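PDB 6C72: particle-associated glycoside hydrolase from Acinetobacter phage Fri1, which probably depolymerises the capsular polysaccharide of Acinetobacter baumannii as a tailspike glycosidase during entry of the phage into its host. Local coordinates for residues H91-G96 with Q129-H134. Sequence-based numbering, arbitrary orientation.
Sequences HATQAG and QLPKGH. With ZN (zinc ion), chain E; ZN (zinc ion), chain F; ZN (zinc ion), chain D.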
loop_
_atom_site.group_PDB
_atom_site.type_symbol
_atom_site.label_atom_id
_atom_site.label_comp_id
_atom_site.label_asym_id
_atom_site.label_seq_id
_atom_site.Cartn_x
_atom_site.Cartn_y
_atom_site.Cartn_z
ATOM N N HIS A 91 36.614 13.488 -1.304
ATOM C CA HIS A 91 37.267 12.289 -0.791
ATOM C C HIS A 91 37.953 12.640 0.526
ATOM O O HIS A 91 38.754 13.578 0.576
ATOM C CB HIS A 91 38.268 11.738 -1.805
ATOM C CG HIS A 91 37.627 11.184 -3.039
ATOM N ND1 HIS A 91 37.599 9.834 -3.323
ATOM C CD2 HIS A 91 36.976 11.795 -4.058
ATOM C CE1 HIS A 91 36.951 9.637 -4.459
ATOM N NE2 HIS A 91 36.559 10.811 -4.923
ATOM N N ALA A 92 37.614 11.922 1.597
ATOM C CA ALA A 92 38.211 12.214 2.894
ATOM C C ALA A 92 39.733 12.107 2.847
ATOM O O ALA A 92 40.430 12.788 3.614
ATOM C CB ALA A 92 37.636 11.291 3.961
ATOM N N THR A 93 40.273 11.266 1.955
ATOM C CA THR A 93 41.723 11.232 1.796
ATOM C C THR A 93 42.284 12.596 1.407
ATOM O O THR A 93 43.455 12.890 1.690
ATOM C CB THR A 93 42.118 10.189 0.755
ATOM O OG1 THR A 93 41.390 10.432 -0.453
ATOM C CG2 THR A 93 41.855 8.770 1.262
ATOM N N GLN A 94 41.481 13.444 0.769
ATOM C CA GLN A 94 41.950 14.775 0.400
ATOM C C GLN A 94 42.004 15.733 1.588
ATOM O O GLN A 94 42.390 16.897 1.408
ATOM C CB GLN A 94 41.068 15.348 -0.718
ATOM C CG GLN A 94 41.121 14.510 -2.003
ATOM C CD GLN A 94 40.083 14.919 -3.040
ATOM O OE1 GLN A 94 38.923 15.179 -2.712
ATOM N NE2 GLN A 94 40.495 14.971 -4.296
ATOM N N ALA A 95 41.621 15.280 2.786
ATOM C CA ALA A 95 41.874 16.001 4.027
ATOM C C ALA A 95 42.936 15.324 4.875
ATOM O O ALA A 95 43.146 15.717 6.026
ATOM C CB ALA A 95 40.591 16.149 4.840
ATOM N N GLY A 96 43.601 14.306 4.344
ATOM C CA GLY A 96 44.656 13.628 5.056
ATOM C C GLY A 96 44.267 12.308 5.677
ATOM O O GLY A 96 45.112 11.681 6.318
ATOM N N GLN A 129 33.298 10.900 0.476
ATOM C CA GLN A 129 33.684 9.557 0.064
ATOM C C GLN A 129 34.752 9.030 1.011
ATOM O O GLN A 129 35.754 9.711 1.267
ATOM C CB GLN A 129 34.207 9.573 -1.375
ATOM C CG GLN A 129 34.655 8.226 -1.897
ATOM C CD GLN A 129 33.486 7.265 -2.118
ATOM O OE1 GLN A 129 32.480 7.619 -2.749
ATOM N NE2 GLN A 129 33.613 6.046 -1.599
ATOM N N LEU A 130 34.523 7.874 1.548
ATOM C CA LEU A 130 35.550 7.213 2.334
ATOM C C LEU A 130 36.266 6.182 1.477
ATOM O O LEU A 130 35.661 5.593 0.583
ATOM C CB LEU A 130 34.966 6.511 3.561
ATOM C CG LEU A 130 34.240 7.429 4.531
ATOM C CD1 LEU A 130 33.728 6.664 5.739
ATOM C CD2 LEU A 130 35.151 8.589 4.939
ATOM N N PRO A 131 37.551 5.952 1.684
ATOM C CA PRO A 131 38.250 4.898 0.945
ATOM C C PRO A 131 37.988 3.547 1.599
ATOM O O PRO A 131 37.322 3.437 2.614
ATOM C CB PRO A 131 39.720 5.304 1.086
ATOM C CG PRO A 131 39.767 5.895 2.457
ATOM C CD PRO A 131 38.447 6.634 2.635
ATOM N N LYS A 132 38.570 2.512 1.022
ATOM C CA LYS A 132 38.602 1.228 1.701
ATOM C C LYS A 132 39.505 1.316 2.933
ATOM O O LYS A 132 40.348 2.206 3.056
ATOM C CB LYS A 132 39.107 0.137 0.756
ATOM C CG LYS A 132 38.178 -0.133 -0.419
ATOM C CD LYS A 132 38.563 -1.392 -1.144
ATOM C CE LYS A 132 39.773 -1.160 -2.012
ATOM N NZ LYS A 132 40.229 -2.455 -2.543
ATOM N N GLY A 133 39.296 0.394 3.859
ATOM C CA GLY A 133 40.103 0.287 5.057
ATOM C C GLY A 133 39.261 0.418 6.313
ATOM O O GLY A 133 38.064 0.701 6.272
ATOM N N HIS A 134 39.927 0.185 7.446
ATOM C CA HIS A 134 39.326 0.413 8.755
ATOM C C HIS A 134 39.594 1.852 9.165
ATOM O O HIS A 134 40.725 2.336 9.053
ATOM C CB HIS A 134 39.872 -0.560 9.798
ATOM C CG HIS A 134 39.407 -1.972 9.602
ATOM N ND1 HIS A 134 38.389 -2.533 10.342
ATOM C CD2 HIS A 134 39.794 -2.924 8.717
ATOM C CE1 HIS A 134 38.191 -3.777 9.944
ATOM N NE2 HIS A 134 39.024 -4.036 8.953
HETATM ZN ZN ZN E . 38.883 8.288 -2.044
HETATM ZN ZN ZN F . 35.438 10.510 -6.593
HETATM ZN ZN ZN D . 39.301 -5.741 7.959
HETATM O O HOH W 1 38.390 9.093 0.367
HETATM O O HOH W 2 40.795 -7.201 8.483
HETATM O O HOH W 3 37.312 -7.127 8.631
HETATM O O HOH W 4 40.019 -5.277 6.158
HETATM O O HOH W 5 36.709 10.199 -7.959
HETATM O O HOH W 6 33.558 9.016 -6.029
#
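The carbonyl oxygen of Q129 is gripped from two sources: A92 N donates to Q129 O over 2.9 Å in an almost straight bond (176° at the hydrogen), nearly along the C=O axis, and a water donates to the same oxygen. That water in turn accepts from T93 N and lies 2.6 Å from a zinc ion, which the imidazole of H91 holds through ND1 at 2.4 Å. A second zinc sits on the far nitrogen, H91 NE2, at 2.0 Å, so one ring bridges two metals, the ND1 bond being the longer of the two. Q129 runs beside this ring and points the same way; its CB lies over one face toward the rim, 4.1 Å from the centroid, and CG, anti to the backbone N (chi1 179°), comes within 3.6 Å of H91 ND1. The amide end then bends away, NE2 reaching L130 O and OE1 taking a hydrogen bond from R148. H91 and Q129 form a parallel bridge at the start of the right-handed beta-helix common in tailspikes, with the 3-10 turn 92-95 following directly. Beyond the bridge, A92 CB meets L130 CD2 at 3.8 Å against helix 110-122, where A92 touches C116 and L130 touches L113. The side chains of T93 and P131 run past each other in opposite directions, T93 CG2 coming to 3.7 Å from P131 CG. H134, which does not touch 91-96, binds a separate zinc through NE2, while H134 ND1 is hydrogen-bonded to H182 NE2.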